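Local coordinates for putative nisin-resistance protein (Streptococcus agalactiae 515, PDB 4Y68), which probably acts as a lipoprotein serine peptidase of family S41 that gives resistance to the lantibiotic nisin by recognising and cleaving it, at residues T294-P297 / L298-S301; T233-S236 / F237-L240; H224-S228 / S229-T233. All coordinates share one frame; numbering follows the deposited sequence.

Contact 1 (T294-P297 / L298-S301)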
loop_
_atom_site.group_PDB
_atom_site.type_symbol
_atom_site.label_atom_id
_atom_site.label_comp_id
_atom_site.label_asym_id
_atom_site.label_seq_id
_atom_site.Cartn_x
_atom_site.Cartn_y
_atom_site.Cartn_z
ATOM N N THR A 294 -1.941 22.884 -1.388
ATOM C CA THR A 294 -2.888 23.700 -2.128
ATOM C C THR A 294 -4.186 22.955 -2.378
ATOM O O THR A 294 -4.218 21.726 -2.383
ATOM C CB THR A 294 -2.314 24.160 -3.495
ATOM O OG1 THR A 294 -3.312 24.902 -4.201
ATOM C CG2 THR A 294 -1.897 22.961 -4.347
ATOM N N SER A 295 -5.256 23.707 -2.594
ATOM C CA SER A 295 -6.552 23.115 -2.903
ATOM C C SER A 295 -6.776 23.104 -4.410
ATOM O O SER A 295 -7.791 22.621 -4.876
ATOM C CB SER A 295 -7.679 23.883 -2.217
ATOM O OG SER A 295 -7.831 25.161 -2.818
ATOM N N LEU A 296 -5.812 23.642 -5.156
ATOM C CA LEU A 296 -5.853 23.657 -6.613
ATOM C C LEU A 296 -4.618 22.951 -7.215
ATOM O O LEU A 296 -3.855 23.552 -7.977
ATOM C CB LEU A 296 -5.947 25.107 -7.122
ATOM C CG LEU A 296 -7.338 25.710 -7.366
ATOM C CD1 LEU A 296 -8.355 25.211 -6.377
ATOM C CD2 LEU A 296 -7.293 27.245 -7.363
ATOM N N PRO A 297 -4.418 21.663 -6.890
ATOM C CA PRO A 297 -3.165 21.045 -7.332
ATOM C C PRO A 297 -3.085 20.783 -8.843
ATOM O O PRO A 297 -1.983 20.769 -9.373
ATOM C CB PRO A 297 -3.118 19.739 -6.539
ATOM C CG PRO A 297 -4.491 19.459 -6.149
ATOM C CD PRO A 297 -5.187 20.785 -5.994
ATOM N N LEU A 298 -4.201 20.590 -9.537
ATOM C CA LEU A 298 -4.115 20.430 -11.002
ATOM C C LEU A 298 -3.626 21.716 -11.647
ATOM O O LEU A 298 -2.805 21.701 -12.568
ATOM C CB LEU A 298 -5.461 20.039 -11.614
ATOM C CG LEU A 298 -5.808 18.560 -11.592
ATOM C CD1 LEU A 298 -7.236 18.374 -12.058
ATOM C CD2 LEU A 298 -4.835 17.782 -12.482
ATOM N N GLN A 299 -4.149 22.830 -11.155
ATOM C CA GLN A 299 -3.795 24.134 -11.696
ATOM C C GLN A 299 -2.303 24.401 -11.455
ATOM O O GLN A 299 -1.540 24.647 -12.381
ATOM C CB GLN A 299 -4.667 25.228 -11.061
ATOM C CG GLN A 299 -4.351 26.641 -11.546
ATOM C CD GLN A 299 -5.216 27.722 -10.882
ATOM O OE1 GLN A 299 -4.933 28.170 -9.765
ATOM N NE2 GLN A 299 -6.262 28.146 -11.577
ATOM N N GLU A 300 -1.895 24.317 -10.196
ATOM C CA GLU A 300 -0.535 24.667 -9.830
ATOM C C GLU A 300 0.452 23.680 -10.438
ATOM O O GLU A 300 1.553 24.068 -10.816
ATOM C CB GLU A 300 -0.415 24.740 -8.312
ATOM C CG GLU A 300 -1.420 25.755 -7.704
ATOM C CD GLU A 300 -1.064 26.217 -6.299
ATOM O OE1 GLU A 300 0.100 25.983 -5.871
ATOM O OE2 GLU A 300 -1.950 26.816 -5.622
ATOM N N SER A 301 0.036 22.417 -10.554
ATOM C CA SER A 301 0.801 21.368 -11.241
ATOM C C SER A 301 1.191 21.694 -12.677
ATOM O O SER A 301 2.332 21.484 -13.089
ATOM C CB SER A 301 -0.004 20.069 -11.288
ATOM O OG SER A 301 0.343 19.211 -10.240
#
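The backbone carbonyl of Leu296 faces the amide of Glu300 as the chain turns from a loop into helix 297-308, with Glu300 N to Leu296 O at 3.1 Å and an N-H...O angle of 175°, the i to i+4 bond that opens the helix. Leu296 holds the N-cap position, and Pro297 comes directly after it; proline suits this place because it has no N-H to offer and the first turn of a helix needs none from it. Its ring packs on Ile221 and Phe246 of the mixed sheet.

The side-chain link is made by Thr294 and Glu300, which reach for each other from opposite directions. Thr294 OG1 donates to Glu300 OE2 at 2.7 Å, approaching from above the carboxylate plane and not along it. With CG beside the backbone N (chi1 -57°) and the chain extended beyond it, the carboxylate reaches back past the first turn to Thr294. Its OE1 accepts from Gln292 NE2, so both oxygens have partners and the rotation of the group is restrained. A negative charge here is probably favourable, since it lies near the positive end of the helix dipole and the N-H groups of the first turn. The same threonine hydroxyl that gives its hydrogen to Glu300 OE2 takes one from Leu296 N at 3.0 Å, which is why a hydroxyl residue suits the place.

On the outer surface Leu296 and Gln299 run side by side and point the same way; Leu296 CD2 lies 3.5 Å from Gln299 OE1, an apolar branch beside the amide oxygen. Thr294 OG1 with Leu296 N makes an ST turn, between strand 292-293, outermost in the mixed sheet within this chain, and the last helix.

Contact 2 (T233-S236 / F237-L240)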
loop_
_atom_site.group_PDB
_atom_site.type_symbol
_atom_site.label_atom_id
_atom_site.label_comp_id
_atom_site.label_asym_id
_atom_site.label_seq_id
_atom_site.Cartn_x
_atom_site.Cartn_y
_atom_site.Cartn_z
ATOM N N THR A 233 3.894 4.190 -2.616
ATOM C CA THR A 233 4.180 4.541 -3.994
ATOM C C THR A 233 4.628 5.992 -4.076
ATOM O O THR A 233 5.594 6.302 -4.773
ATOM C CB THR A 233 2.967 4.327 -4.916
ATOM O OG1 THR A 233 2.681 2.936 -4.962
ATOM C CG2 THR A 233 3.283 4.811 -6.339
ATOM N N PHE A 234 3.919 6.877 -3.374
ATOM C CA PHE A 234 4.337 8.269 -3.279
ATOM C C PHE A 234 5.756 8.366 -2.723
ATOM O O PHE A 234 6.558 9.097 -3.255
ATOM C CB PHE A 234 3.371 9.071 -2.390
ATOM C CG PHE A 234 3.685 10.546 -2.301
ATOM C CD1 PHE A 234 4.431 11.180 -3.276
ATOM C CD2 PHE A 234 3.229 11.298 -1.234
ATOM C CE1 PHE A 234 4.719 12.535 -3.191
ATOM C CE2 PHE A 234 3.513 12.659 -1.141
ATOM C CZ PHE A 234 4.259 13.272 -2.121
ATOM N N LEU A 235 6.066 7.638 -1.645
ATOM C CA LEU A 235 7.415 7.708 -1.070
ATOM C C LEU A 235 8.492 7.283 -2.064
ATOM O O LEU A 235 9.603 7.789 -2.025
ATOM C CB LEU A 235 7.516 6.846 0.192
ATOM C CG LEU A 235 6.736 7.445 1.354
ATOM C CD1 LEU A 235 6.941 6.641 2.645
ATOM C CD2 LEU A 235 7.172 8.893 1.530
ATOM N N SER A 236 8.157 6.360 -2.958
ATOM C CA SER A 236 9.135 5.834 -3.906
ATOM C C SER A 236 9.641 6.887 -4.898
ATOM O O SER A 236 10.649 6.663 -5.552
ATOM C CB SER A 236 8.544 4.670 -4.686
ATOM O OG SER A 236 8.055 3.679 -3.822
ATOM N N PHE A 237 8.927 8.009 -5.014
ATOM C CA PHE A 237 9.354 9.140 -5.858
ATOM C C PHE A 237 10.070 10.237 -5.074
ATOM O O PHE A 237 10.608 11.171 -5.671
ATOM C CB PHE A 237 8.157 9.772 -6.583
ATOM C CG PHE A 237 7.553 8.891 -7.651
ATOM C CD1 PHE A 237 7.948 9.011 -8.975
ATOM C CD2 PHE A 237 6.582 7.951 -7.330
ATOM C CE1 PHE A 237 7.395 8.210 -9.964
ATOM C CE2 PHE A 237 6.029 7.141 -8.304
ATOM C CZ PHE A 237 6.434 7.275 -9.637
ATOM N N LYS A 238 10.071 10.141 -3.747
ATOM C CA LYS A 238 10.604 11.224 -2.916
ATOM C C LYS A 238 12.096 11.389 -3.071
ATOM O O LYS A 238 12.839 10.415 -3.094
ATOM C CB LYS A 238 10.266 11.004 -1.447
ATOM C CG LYS A 238 8.998 11.717 -1.020
ATOM C CD LYS A 238 9.307 12.975 -0.260
ATOM C CE LYS A 238 10.256 12.650 0.882
ATOM N NZ LYS A 238 10.622 13.825 1.712
ATOM N N GLY A 239 12.527 12.637 -3.174
ATOM C CA GLY A 239 13.918 12.938 -3.448
ATOM C C GLY A 239 14.330 12.882 -4.913
ATOM O O GLY A 239 15.448 13.283 -5.252
ATOM N N LEU A 240 13.474 12.374 -5.801
ATOM C CA LEU A 240 13.831 12.432 -7.221
ATOM C C LEU A 240 13.853 13.896 -7.663
ATOM O O LEU A 240 12.895 14.641 -7.400
ATOM C CB LEU A 240 12.861 11.629 -8.083
ATOM C CG LEU A 240 12.829 10.120 -7.866
ATOM C CD1 LEU A 240 11.988 9.454 -8.938
ATOM C CD2 LEU A 240 14.235 9.531 -7.812
#
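Lys238 N donates to Leu235 O at 3.0 Å, closing a type I beta turn from Leu235 to Lys238. One residue earlier, Phe237 N reaches Phe234 O at 3.1 Å.

Beside this backbone the phenyl ring of Phe237 lies along Thr233, the two side chains pointing the same way. CG of Phe237 sits anti to its carbonyl carbon (chi1 -69°), which lays the ring back along the last turn of the helix: Thr233 O meets the ring edge near its plane, 3.2 Å from Phe237 CD2. The slightly positive ring hydrogens make that edge a fitting neighbour for a carbonyl oxygen. Further out, Thr233 CG2 touches Phe237 CE2 at 4.1 Å. Leu176 and Ile220 also meet the ring, so a large apolar residue fits this buried place.

The chain is here leaving helix 229-235 of a beta-alpha-beta crossover, in which strands 218-222 and 243-247 lie parallel and adjacent in the mixed sheet. A type II turn from Phe237 to Leu240 follows at once, with Leu240 N bonded to Phe237 O at 3.1 Å. Gly239 takes its third position at a positive phi of 83°, where a CB would collide with the carbonyl oxygen of Lys238.

Lys238 lays its CB 3.3 Å from Leu235 O, then bends at chi2 and chi3 to carry NZ to Gln279 OE1. Arg278 NH2 bonds both Ser236 O and Lys238 O, tying the turn to the segment between strands 267-276 and 282-283.

Contact 3 (H224-S228 / S229-T233)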
loop_
_atom_site.group_PDB
_atom_site.type_symbol
_atom_site.label_atom_id
_atom_site.label_comp_id
_atom_site.label_asym_id
_atom_site.label_seq_id
_atom_site.Cartn_x
_atom_site.Cartn_y
_atom_site.Cartn_z
ATOM N N HIS A 224 -6.248 13.975 0.988
ATOM C CA HIS A 224 -6.346 13.378 2.317
ATOM C C HIS A 224 -6.667 11.879 2.294
ATOM O O HIS A 224 -6.396 11.165 3.258
ATOM C CB HIS A 224 -7.407 14.110 3.154
ATOM C CG HIS A 224 -6.942 15.419 3.716
ATOM N ND1 HIS A 224 -5.691 15.588 4.276
ATOM C CD2 HIS A 224 -7.555 16.627 3.795
ATOM C CE1 HIS A 224 -5.558 16.841 4.682
ATOM N NE2 HIS A 224 -6.674 17.491 4.403
ATOM N N LYS A 225 -7.243 11.396 1.198
ATOM C CA LYS A 225 -7.628 9.989 1.110
ATOM C C LYS A 225 -6.483 9.103 0.602
ATOM O O LYS A 225 -6.496 7.890 0.801
ATOM C CB LYS A 225 -8.853 9.818 0.209
ATOM C CG LYS A 225 -10.165 10.335 0.805
ATOM C CD LYS A 225 -11.367 9.628 0.143
ATOM C CE LYS A 225 -12.695 10.344 0.398
ATOM N NZ LYS A 225 -12.889 10.742 1.830
ATOM N N THR A 226 -5.497 9.706 -0.047
ATOM C CA THR A 226 -4.330 8.952 -0.535
ATOM C C THR A 226 -3.708 8.134 0.580
ATOM O O THR A 226 -3.184 8.705 1.524
ATOM C CB THR A 226 -3.267 9.901 -1.120
ATOM O OG1 THR A 226 -3.856 10.650 -2.184
ATOM C CG2 THR A 226 -2.048 9.097 -1.648
ATOM N N ALA A 227 -3.729 6.810 0.478
ATOM C CA ALA A 227 -3.321 5.997 1.626
ATOM C C ALA A 227 -2.532 4.734 1.294
ATOM O O ALA A 227 -2.690 4.140 0.235
ATOM C CB ALA A 227 -4.567 5.596 2.448
ATOM N N SER A 228 -1.701 4.321 2.240
ATOM C CA SER A 228 -1.211 2.950 2.282
ATOM C C SER A 228 -0.270 2.666 1.105
ATOM O O SER A 228 0.726 3.368 0.942
ATOM C CB SER A 228 -2.397 1.978 2.307
ATOM O OG SER A 228 -2.041 0.763 2.952
ATOM N N SER A 229 -0.588 1.665 0.287
ATOM C CA SER A 229 0.228 1.351 -0.890
ATOM C C SER A 229 0.477 2.600 -1.732
ATOM O O SER A 229 1.555 2.784 -2.314
ATOM C CB SER A 229 -0.454 0.289 -1.753
ATOM O OG SER A 229 -0.276 -1.024 -1.249
ATOM N N ALA A 230 -0.546 3.440 -1.809
ATOM C CA ALA A 230 -0.481 4.676 -2.560
ATOM C C ALA A 230 0.504 5.619 -1.900
ATOM O O ALA A 230 1.240 6.323 -2.581
ATOM C CB ALA A 230 -1.873 5.323 -2.655
ATOM N N GLU A 231 0.508 5.646 -0.566
ATOM C CA GLU A 231 1.474 6.479 0.140
ATOM C C GLU A 231 2.907 5.946 -0.067
ATOM O O GLU A 231 3.818 6.721 -0.301
ATOM C CB GLU A 231 1.140 6.555 1.615
ATOM C CG GLU A 231 -0.036 7.435 1.910
ATOM C CD GLU A 231 -0.394 7.408 3.358
ATOM O OE1 GLU A 231 -0.861 6.339 3.835
ATOM O OE2 GLU A 231 -0.176 8.440 4.022
ATOM N N MET A 232 3.087 4.626 -0.021
ATOM C CA MET A 232 4.415 4.044 -0.237
ATOM C C MET A 232 4.857 4.159 -1.697
ATOM O O MET A 232 6.056 4.202 -1.977
ATOM C CB MET A 232 4.464 2.578 0.204
ATOM C CG MET A 232 5.202 2.402 1.550
ATOM S SD MET A 232 4.311 3.260 2.870
ATOM C CE MET A 232 2.932 2.105 2.950
ATOM N N THR A 233 3.894 4.190 -2.616
ATOM C CA THR A 233 4.180 4.541 -3.994
ATOM C C THR A 233 4.628 5.992 -4.076
ATOM O O THR A 233 5.594 6.302 -4.773
ATOM C CB THR A 233 2.967 4.327 -4.916
ATOM O OG1 THR A 233 2.681 2.936 -4.962
ATOM C CG2 THR A 233 3.283 4.811 -6.339
#
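Glu231 OE1 receives the amide of Ser228 N at 2.7 Å, through the anti lone pair that faces away from its other oxygen, and the bond is nearly straight at 166°. With CG anti to the carbonyl carbon (chi1 -75°) and an extended chain, the glutamate folds back toward the N-cap residue Ser228. Two more backbone bonds fix the first turn: Ala230 N to Ala227 O at 3.0 Å, and Met232 N to Ser228 O at 2.8 Å. Small Ala230 lets the loop close in, its CB meeting Thr226 CG2 at 3.9 Å.

Ser228 occupies the N-cap position but does not spend its hydroxyl on capping; OG is bonded to His90 NE2. A serine-histidine pair with the serine at a helix N-terminus is consistent with the nucleophile site of an S41 serine peptidase. Its backbone has an unusual positive phi of 68°, which the bond from its N to Glu231 OE1 probably helps to hold.

Further out, Glu231 itself is fixed by Tyr253 N on OE1 and by Thr250 OG1 and Gly252 N on OE2, which would make it a buried second-shell residue if Ser228 is the nucleophile. Thr226 OG1 meets Leu157 O, and Ser229 OG meets Gly163 O. One turn on, Ser229 O accepts both Thr233 N, at 2.7 Å, and Thr233 OG1, at 2.9 Å, from opposite faces of its plane.

Overall arrangement
Along the chain contact 3 comes first, contact 2 follows, and contact 1 comes last. Contacts 3 and 2 meet at Thr233 on helix 229-235, their centres 11 Å apart, and mark the entry to and exit from that short helix between the parallel strands 218-222 and 243-247. Contact 1 stands apart at the surface, about 18 Å from contact 3 and 19 Å from contact 2 between centres, and leads from edge strand 292-293 into helix 297-308. All three thus concern helix connections around one mixed sheet: contact 3 holds the serine that is probably the nucleophile, near the centre of the chain, while contact 1 places the last helix against strands 218-222 and 243-247.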